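Local atomic coordinates of teichoic acid D-alanine hydrolase (PDB entry 5ZH8), a protein that removes D-alanyl esters from wall teichoic acid and lipoteichoic acid of the staphylococcal cell envelope and affects methicillin resistance and cell wall structure. Residues L83-N97 with D357-N371. Numbering follows the deposited sequence.
Sequences LQSSLFNGSVAIYEN and DKYVVVLALNVKGNN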
ATOM      1  N   LEU A  83      16.163 -10.463  -7.475  1.00 48.38           N
ATOM      2  CA  LEU A  83      15.195 -10.788  -6.419  1.00 47.99           C
ATOM      3  C   LEU A  83      15.852 -10.942  -5.056  1.00 49.55           C
ATOM      4  O   LEU A  83      15.287 -10.515  -4.049  1.00 49.90           O
ATOM      5  CB  LEU A  83      14.414 -12.056  -6.759  1.00 47.46           C
ATOM      6  CG  LEU A  83      13.456 -11.944  -7.945  1.00 46.06           C
ATOM      7  CD1 LEU A  83      12.766 -13.279  -8.164  1.00 45.89           C
ATOM      8  CD2 LEU A  83      12.438 -10.834  -7.733  1.00 45.01           C
ATOM      9  N   GLN A  84      17.042 -11.540  -5.017  1.00 51.07           N
ATOM     10  CA  GLN A  84      17.767 -11.671  -3.763  1.00 52.71           C
ATOM     11  C   GLN A  84      18.246 -10.316  -3.238  1.00 53.04           C
ATOM     12  O   GLN A  84      17.977  -9.965  -2.093  1.00 53.73           O
ATOM     13  CB  GLN A  84      18.949 -12.616  -3.911  1.00 54.75           C
ATOM     14  CG  GLN A  84      18.575 -14.071  -4.085  1.00 55.29           C
ATOM     15  CD  GLN A  84      19.759 -15.005  -3.826  1.00 57.90           C
ATOM     16  OE1 GLN A  84      20.643 -14.731  -2.995  1.00 59.42           O
ATOM     17  NE2 GLN A  84      19.781 -16.123  -4.549  1.00 58.55           N
ATOM     18  N   SER A  85      18.938  -9.547  -4.069  1.00 52.88           N
ATOM     19  CA  SER A  85      19.514  -8.281  -3.610  1.00 53.54           C
ATOM     20  C   SER A  85      18.469  -7.179  -3.385  1.00 52.24           C
ATOM     21  O   SER A  85      18.730  -6.214  -2.672  1.00 53.29           O
ATOM     22  CB  SER A  85      20.606  -7.801  -4.567  1.00 54.39           C
ATOM     23  OG  SER A  85      20.100  -7.650  -5.870  1.00 53.26           O
ATOM     24  N   SER A  86      17.284  -7.329  -3.969  1.00 50.43           N
ATOM     25  CA  SER A  86      16.181  -6.398  -3.704  1.00 49.46           C
ATOM     26  C   SER A  86      15.316  -6.814  -2.503  1.00 49.13           C
ATOM     27  O   SER A  86      14.305  -6.182  -2.221  1.00 48.39           O
ATOM     28  CB  SER A  86      15.311  -6.247  -4.952  1.00 47.88           C
ATOM     29  OG  SER A  86      14.778  -7.496  -5.337  1.00 47.12           O
ATOM     30  N   LEU A  87      15.721  -7.870  -1.802  1.00 49.93           N
ATOM     31  CA  LEU A  87      15.059  -8.320  -0.570  1.00 50.64           C
ATOM     32  C   LEU A  87      13.624  -8.778  -0.802  1.00 49.29           C
ATOM     33  O   LEU A  87      12.780  -8.652   0.066  1.00 49.26           O
ATOM     34  CB  LEU A  87      15.107  -7.225   0.505  1.00 51.88           C
ATOM     35  CG  LEU A  87      16.480  -6.597   0.766  1.00 53.41           C
ATOM     36  CD1 LEU A  87      16.356  -5.390   1.684  1.00 54.65           C
ATOM     37  CD2 LEU A  87      17.427  -7.636   1.337  1.00 54.70           C
ATOM     38  N   PHE A  88      13.372  -9.320  -1.989  1.00 48.63           N
ATOM     39  CA  PHE A  88      12.061  -9.835  -2.375  1.00 47.54           C
ATOM     40  C   PHE A  88      11.609 -10.892  -1.378  1.00 48.51           C
ATOM     41  O   PHE A  88      12.370 -11.804  -1.057  1.00 49.61           O
ATOM     42  CB  PHE A  88      12.165 -10.441  -3.775  1.00 46.53           C
ATOM     43  CG  PHE A  88      10.891 -11.050  -4.287  1.00 45.66           C
ATOM     44  CD1 PHE A  88       9.765 -10.268  -4.523  1.00 44.74           C
ATOM     45  CD2 PHE A  88      10.832 -12.411  -4.579  1.00 45.93           C
ATOM     46  CE1 PHE A  88       8.599 -10.839  -5.020  1.00 43.74           C
ATOM     47  CE2 PHE A  88       9.670 -12.982  -5.078  1.00 44.91           C
ATOM     48  CZ  PHE A  88       8.552 -12.196  -5.297  1.00 43.71           C
ATOM     49  N   ASN A  89      10.386 -10.755  -0.870  1.00 48.57           N
ATOM     50  CA  ASN A  89       9.792 -11.784  -0.015  1.00 49.38           C
ATOM     51  C   ASN A  89       8.537 -12.349  -0.680  1.00 47.91           C
ATOM     52  O   ASN A  89       7.478 -11.721  -0.659  1.00 46.91           O
ATOM     53  CB  ASN A  89       9.467 -11.221   1.369  1.00 50.83           C
ATOM     54  CG  ASN A  89       9.225 -12.313   2.396  1.00 52.40           C
ATOM     55  OD1 ASN A  89      10.104 -12.612   3.206  1.00 54.31           O
ATOM     56  ND2 ASN A  89       8.039 -12.919   2.366  1.00 51.60           N
ATOM     57  N   GLY A  90       8.677 -13.529  -1.275  1.00 47.72           N
ATOM     58  CA  GLY A  90       7.580 -14.180  -1.975  1.00 46.78           C
ATOM     59  C   GLY A  90       8.093 -15.262  -2.903  1.00 46.79           C
ATOM     60  O   GLY A  90       9.071 -15.930  -2.583  1.00 47.90           O
ATOM     61  N   SER A  91       7.450 -15.421  -4.060  1.00 45.79           N
ATOM     62  CA  SER A  91       7.775 -16.507  -4.990  1.00 46.10           C
ATOM     63  C   SER A  91       7.637 -16.088  -6.440  1.00 44.94           C
ATOM     64  O   SER A  91       6.802 -15.251  -6.783  1.00 44.23           O
ATOM     65  CB  SER A  91       6.859 -17.705  -4.751  1.00 46.91           C
ATOM     66  OG  SER A  91       7.127 -18.751  -5.675  1.00 47.51           O
ATOM     67  N   VAL A  92       8.446 -16.707  -7.294  1.00 45.28           N
ATOM     68  CA  VAL A  92       8.436 -16.421  -8.721  1.00 44.19           C
ATOM     69  C   VAL A  92       8.223 -17.709  -9.500  1.00 44.80           C
ATOM     70  O   VAL A  92       8.625 -18.789  -9.063  1.00 46.07           O
ATOM     71  CB  VAL A  92       9.749 -15.734  -9.176  1.00 44.26           C
ATOM     72  CG1 VAL A  92      10.940 -16.684  -9.082  1.00 45.82           C
ATOM     73  CG2 VAL A  92       9.599 -15.180 -10.585  1.00 43.21           C
ATOM     74  N   ALA A  93       7.562 -17.583 -10.642  1.00 44.15           N
ATOM     75  CA  ALA A  93       7.450 -18.666 -11.607  1.00 45.07           C
ATOM     76  C   ALA A  93       7.480 -18.069 -13.011  1.00 44.76           C
ATOM     77  O   ALA A  93       6.766 -17.105 -13.298  1.00 43.27           O
ATOM     78  CB  ALA A  93       6.167 -19.450 -11.389  1.00 44.90           C
ATOM     79  N   ILE A  94       8.317 -18.635 -13.872  1.00 46.34           N
ATOM     80  CA  ILE A  94       8.467 -18.145 -15.234  1.00 46.60           C
ATOM     81  C   ILE A  94       8.388 -19.310 -16.213  1.00 47.82           C
ATOM     82  O   ILE A  94       9.126 -20.290 -16.093  1.00 49.26           O
ATOM     83  CB  ILE A  94       9.801 -17.395 -15.428  1.00 47.41           C
ATOM     84  CG1 ILE A  94       9.898 -16.233 -14.429  1.00 46.55           C
ATOM     85  CG2 ILE A  94       9.919 -16.898 -16.865  1.00 47.64           C
ATOM     86  CD1 ILE A  94      11.192 -15.452 -14.485  1.00 47.26           C
ATOM     87  N   TYR A  95       7.472 -19.196 -17.169  1.00 47.45           N
ATOM     88  CA  TYR A  95       7.314 -20.181 -18.235  1.00 48.85           C
ATOM     89  C   TYR A  95       7.864 -19.611 -19.535  1.00 49.86           C
ATOM     90  O   TYR A  95       7.595 -18.454 -19.875  1.00 49.10           O
ATOM     91  CB  TYR A  95       5.841 -20.542 -18.430  1.00 48.03           C
ATOM     92  CG  TYR A  95       5.288 -21.445 -17.366  1.00 48.15           C
ATOM     93  CD1 TYR A  95       5.011 -20.958 -16.095  1.00 47.28           C
ATOM     94  CD2 TYR A  95       5.029 -22.789 -17.628  1.00 49.67           C
ATOM     95  CE1 TYR A  95       4.505 -21.788 -15.103  1.00 47.68           C
ATOM     96  CE2 TYR A  95       4.519 -23.624 -16.647  1.00 49.99           C
ATOM     97  CZ  TYR A  95       4.252 -23.116 -15.386  1.00 48.93           C
ATOM     98  OH  TYR A  95       3.750 -23.922 -14.398  1.00 49.37           O
ATOM     99  N   GLU A  96       8.627 -20.423 -20.257  1.00 51.88           N
ATOM    100  CA  GLU A  96       9.171 -20.030 -21.549  1.00 53.10           C
ATOM    101  C   GLU A  96       8.708 -21.026 -22.613  1.00 54.48           C
ATOM    102  O   GLU A  96       8.984 -22.226 -22.517  1.00 56.20           O
ATOM    103  CB  GLU A  96      10.691 -19.988 -21.481  1.00 54.86           C
ATOM    104  CG  GLU A  96      11.354 -19.302 -22.654  1.00 56.02           C
ATOM    105  CD  GLU A  96      12.866 -19.282 -22.530  1.00 57.90           C
ATOM    106  OE1 GLU A  96      13.380 -19.391 -21.398  1.00 57.49           O
ATOM    107  OE2 GLU A  96      13.549 -19.149 -23.567  1.00 60.00           O
ATOM    108  N   ASN A  97       7.996 -20.527 -23.616  1.00 53.96           N
ATOM    109  CA  ASN A  97       7.376 -21.382 -24.623  1.00 55.15           C
ATOM    110  C   ASN A  97       6.680 -22.592 -23.987  1.00 55.15           C
ATOM    111  O   ASN A  97       6.846 -23.725 -24.434  1.00 57.10           O
ATOM    112  CB  ASN A  97       8.418 -21.822 -25.656  1.00 57.90           C
ATOM    113  CG  ASN A  97       8.963 -20.660 -26.469  1.00 58.11           C
ATOM    114  OD1 ASN A  97      10.170 -20.521 -26.624  1.00 59.83           O
ATOM    115  ND2 ASN A  97       8.079 -19.820 -26.993  1.00 56.72           N
ATOM    116  N   ASP A 357       3.326 -14.441 -25.717  1.00 46.15           N
ATOM    117  CA  ASP A 357       3.338 -15.779 -26.312  1.00 47.46           C
ATOM    118  C   ASP A 357       4.612 -16.577 -26.009  1.00 48.46           C
ATOM    119  O   ASP A 357       4.650 -17.778 -26.265  1.00 49.78           O
ATOM    120  CB  ASP A 357       3.098 -15.703 -27.820  1.00 49.24           C
ATOM    121  CG  ASP A 357       1.654 -15.355 -28.174  1.00 49.01           C
ATOM    122  OD1 ASP A 357       0.821 -15.151 -27.263  1.00 47.66           O
ATOM    123  OD2 ASP A 357       1.351 -15.274 -29.382  1.00 50.69           O
ATOM    124  N   LYS A 358       5.644 -15.927 -25.469  1.00 48.27           N
ATOM    125  CA  LYS A 358       6.882 -16.619 -25.100  1.00 49.35           C
ATOM    126  C   LYS A 358       7.003 -16.814 -23.585  1.00 48.03           C
ATOM    127  O   LYS A 358       7.253 -17.924 -23.118  1.00 48.84           O
ATOM    128  CB  LYS A 358       8.105 -15.861 -25.616  1.00 50.53           C
ATOM    129  CG  LYS A 358       9.383 -16.687 -25.577  1.00 52.46           C
ATOM    130  CD  LYS A 358      10.586 -15.897 -26.052  1.00 54.19           C
ATOM    131  CE  LYS A 358      11.877 -16.696 -25.946  1.00 56.21           C
ATOM    132  NZ  LYS A 358      13.079 -15.840 -26.170  1.00 57.49           N
ATOM    133  N   TYR A 359       6.836 -15.737 -22.828  1.00 46.31           N
ATOM    134  CA  TYR A 359       7.011 -15.783 -21.383  1.00 45.47           C
ATOM    135  C   TYR A 359       5.703 -15.606 -20.624  1.00 44.07           C
ATOM    136  O   TYR A 359       4.868 -14.782 -20.995  1.00 43.53           O
ATOM    137  CB  TYR A 359       7.986 -14.691 -20.934  1.00 45.26           C
ATOM    138  CG  TYR A 359       9.402 -14.910 -21.395  1.00 46.81           C
ATOM    139  CD1 TYR A 359      10.199 -15.881 -20.811  1.00 47.52           C
ATOM    140  CD2 TYR A 359       9.943 -14.148 -22.424  1.00 47.83           C
ATOM    141  CE1 TYR A 359      11.498 -16.085 -21.231  1.00 49.35           C
ATOM    142  CE2 TYR A 359      11.243 -14.342 -22.852  1.00 49.60           C
ATOM    143  CZ  TYR A 359      12.019 -15.307 -22.248  1.00 50.31           C
ATOM    144  OH  TYR A 359      13.311 -15.505 -22.666  1.00 52.14           O
ATOM    145  N   VAL A 360       5.535 -16.381 -19.558  1.00 43.77           N
ATOM    146  CA  VAL A 360       4.544 -16.068 -18.534  1.00 42.58           C
ATOM    147  C   VAL A 360       5.305 -15.873 -17.238  1.00 42.45           C
ATOM    148  O   VAL A 360       5.930 -16.802 -16.738  1.00 42.99           O
ATOM    149  CB  VAL A 360       3.483 -17.180 -18.357  1.00 42.62           C
ATOM    150  CG1 VAL A 360       2.434 -16.750 -17.337  1.00 41.52           C
ATOM    151  CG2 VAL A 360       2.833 -17.519 -19.689  1.00 42.97           C
ATOM    152  N   VAL A 361       5.262 -14.651 -16.719  1.00 42.07           N
ATOM    153  CA  VAL A 361       5.985 -14.285 -15.506  1.00 42.24           C
ATOM    154  C   VAL A 361       4.973 -14.057 -14.401  1.00 41.37           C
ATOM    155  O   VAL A 361       4.139 -13.163 -14.502  1.00 40.68           O
ATOM    156  CB  VAL A 361       6.827 -13.003 -15.708  1.00 42.54           C
ATOM    157  CG1 VAL A 361       7.687 -12.725 -14.481  1.00 42.96           C
ATOM    158  CG2 VAL A 361       7.684 -13.120 -16.957  1.00 43.46           C
ATOM    159  N   VAL A 362       5.049 -14.880 -13.358  1.00 41.97           N
ATOM    160  CA  VAL A 362       4.143 -14.792 -12.214  1.00 41.89           C
ATOM    161  C   VAL A 362       4.971 -14.446 -10.991  1.00 42.61           C
ATOM    162  O   VAL A 362       5.886 -15.192 -10.633  1.00 43.85           O
ATOM    163  CB  VAL A 362       3.400 -16.130 -11.958  1.00 42.23           C
ATOM    164  CG1 VAL A 362       2.326 -15.956 -10.882  1.00 41.84           C
ATOM    165  CG2 VAL A 362       2.807 -16.681 -13.248  1.00 41.94           C
ATOM    166  N   LEU A 363       4.656 -13.318 -10.358  1.00 42.40           N
ATOM    167  CA  LEU A 363       5.420 -12.834  -9.217  1.00 43.07           C
ATOM    168  C   LEU A 363       4.488 -12.604  -8.035  1.00 43.34           C
ATOM    169  O   LEU A 363       3.600 -11.749  -8.087  1.00 43.01           O
ATOM    170  CB  LEU A 363       6.155 -11.546  -9.585  1.00 43.19           C
ATOM    171  CG  LEU A 363       7.347 -11.172  -8.695  1.00 44.09           C
ATOM    172  CD1 LEU A 363       8.463 -12.197  -8.848  1.00 44.96           C
ATOM    173  CD2 LEU A 363       7.858  -9.772  -9.004  1.00 44.05           C
ATOM    174  N   ALA A 364       4.693 -13.382  -6.974  1.00 44.27           N
ATOM    175  CA  ALA A 364       3.844 -13.332  -5.790  1.00 45.06           C
ATOM    176  C   ALA A 364       4.607 -12.738  -4.608  1.00 46.14           C
ATOM    177  O   ALA A 364       5.694 -13.194  -4.263  1.00 47.04           O
ATOM    178  CB  ALA A 364       3.338 -14.728  -5.449  1.00 45.73           C
ATOM    179  N   LEU A 365       4.018 -11.732  -3.979  1.00 46.36           N
ATOM    180  CA  LEU A 365       4.658 -11.015  -2.896  1.00 47.44           C
ATOM    181  C   LEU A 365       3.762 -11.033  -1.658  1.00 48.30           C
ATOM    182  O   LEU A 365       2.638 -10.554  -1.713  1.00 47.76           O
ATOM    183  CB  LEU A 365       4.901  -9.580  -3.358  1.00 47.32           C
ATOM    184  CG  LEU A 365       5.681  -8.656  -2.439  1.00 48.69           C
ATOM    185  CD1 LEU A 365       7.137  -9.093  -2.330  1.00 49.41           C
ATOM    186  CD2 LEU A 365       5.566  -7.236  -2.972  1.00 48.64           C
ATOM    187  N   ASN A 366       4.262 -11.584  -0.549  1.00 49.70           N
ATOM    188  CA  ASN A 366       3.485 -11.667   0.703  1.00 50.84           C
ATOM    189  C   ASN A 366       3.922 -10.677   1.799  1.00 52.43           C
ATOM    190  O   ASN A 366       3.376 -10.689   2.897  1.00 53.98           O
ATOM    191  CB  ASN A 366       3.438 -13.103   1.239  1.00 51.52           C
ATOM    192  CG  ASN A 366       4.795 -13.636   1.643  1.00 52.32           C
ATOM    193  OD1 ASN A 366       5.736 -13.607   0.863  1.00 51.50           O
ATOM    194  ND2 ASN A 366       4.891 -14.155   2.860  1.00 54.26           N
ATOM    195  N   VAL A 367       4.900  -9.825   1.504  1.00 52.55           N
ATOM    196  CA  VAL A 367       5.133  -8.615   2.297  1.00 53.91           C
ATOM    197  C   VAL A 367       4.793  -7.439   1.384  1.00 53.33           C
ATOM    198  O   VAL A 367       5.403  -7.261   0.334  1.00 52.15           O
ATOM    199  CB  VAL A 367       6.582  -8.496   2.800  1.00 54.65           C
ATOM    200  CG1 VAL A 367       6.736  -7.260   3.669  1.00 56.19           C
ATOM    201  CG2 VAL A 367       6.985  -9.744   3.570  1.00 55.66           C
ATOM    202  N   LYS A 368       3.803  -6.649   1.781  1.00 54.59           N
ATOM    203  CA  LYS A 368       3.259  -5.617   0.910  1.00 54.20           C
ATOM    204  C   LYS A 368       4.339  -4.647   0.458  1.00 53.99           C
ATOM    205  O   LYS A 368       5.189  -4.223   1.247  1.00 55.06           O
ATOM    206  CB  LYS A 368       2.146  -4.850   1.612  1.00 56.29           C
ATOM    207  CG  LYS A 368       1.334  -3.959   0.693  1.00 56.16           C
ATOM    208  CD  LYS A 368       0.173  -3.336   1.466  1.00 58.39           C
ATOM    209  CE  LYS A 368      -0.766  -2.560   0.557  1.00 58.38           C
ATOM    210  NZ  LYS A 368      -0.048  -1.530  -0.253  1.00 58.37           N
ATOM    211  N   GLY A 369       4.292  -4.304  -0.822  1.00 52.42           N
ATOM    212  CA  GLY A 369       5.261  -3.400  -1.412  1.00 52.40           C
ATOM    213  C   GLY A 369       5.004  -3.266  -2.891  1.00 50.83           C
ATOM    214  O   GLY A 369       3.977  -3.702  -3.385  1.00 49.94           O
ATOM    215  N   ASN A 370       5.950  -2.666  -3.598  1.00 50.73           N
ATOM    216  CA  ASN A 370       5.790  -2.395  -5.018  1.00 49.47           C
ATOM    217  C   ASN A 370       6.178  -3.618  -5.850  1.00 48.05           C
ATOM    218  O   ASN A 370       7.359  -3.847  -6.144  1.00 48.62           O
ATOM    219  CB  ASN A 370       6.633  -1.185  -5.404  1.00 50.31           C
ATOM    220  CG  ASN A 370       6.280  -0.636  -6.763  1.00 49.86           C
ATOM    221  OD1 ASN A 370       5.692  -1.326  -7.593  1.00 48.36           O
ATOM    222  ND2 ASN A 370       6.644   0.620  -6.998  1.00 51.23           N
ATOM    223  N   ASN A 371       5.180  -4.405  -6.237  1.00 46.72           N
ATOM    224  CA  ASN A 371       5.435  -5.595  -7.039  1.00 45.32           C
ATOM    225  C   ASN A 371       5.595  -5.246  -8.530  1.00 44.74           C
ATOM    226  O   ASN A 371       6.254  -5.969  -9.272  1.00 44.14           O
ATOM    227  CB  ASN A 371       4.306  -6.618  -6.835  1.00 44.29           C
ATOM    228  CG  ASN A 371       4.745  -8.042  -7.122  1.00 43.61           C
ATOM    229  OD1 ASN A 371       5.841  -8.459  -6.728  1.00 44.15           O
ATOM    230  ND2 ASN A 371       3.887  -8.801  -7.802  1.00 42.51           N
TER
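Ser91, Ala93 and Tyr95 pair with Ala364, Val362 and Val360 as the hydrogen-bonded pairs of an antiparallel ladder, each exchanging two backbone bonds; Ala364 N reaches Ser91 O at 2.8 Å. Asn97 N to Lys358 O and Asn366 N to Asn89 O extend the ladder at its two ends. Strands 90-96 and 359-365 run 175° apart, with axes 4.6 Å from each other. Gly90 lies opposite Leu365 with its CA 3.1 Å from Ala364 O, a CA-H...O contact.

Val92, Ile94 and Glu96 share one face with Leu363, Val361 and Tyr359. Leu363 CD1 sits between Phe88 CZ and Val92 CG2, 3.6 Å from each. With CG anti to N (chi1 178°), the Phe88 ring extends to Leu363 and Leu365, and Leu365 CD1 is 3.5 Å from Phe88 CE1; Leu83 CD2 lies over one ring face and Gly90 N over the opposite one, both offset toward the rim. At the far end the extended Glu96 chain runs past the Tyr359 ring, Glu96 CG 3.5 Å from Tyr359 CE1. The Glu96 carboxylate, through OE1, forms a salt bridge with Lys75, which also bonds Tyr359 OH, and a hydrogen bond with Tyr76 OH.

Asn89 ND2 donates to Asn366 OD1 at 2.8 Å, arriving above the plane of the Asn366 carbonyl rather than on a lone pair, the two amides turned 42° apart; both ND2 atoms also bond Tyr108 O. Within 357-371, Asn371 ND2 bonds Leu363 O, and the same side chain has a stronger polar partner in Thr352 of strand 349-355.

The pair forms the middle of the large antiparallel sheet of this beta-lactamase-family fold, joining N- and C-terminal parts of the chain. Strands 99-106 and 349-355 flank it; helix 371-382 packs on Val361 and Leu363, while helix 292-303 meets Ser91, Ala93 and Tyr95 on the other face.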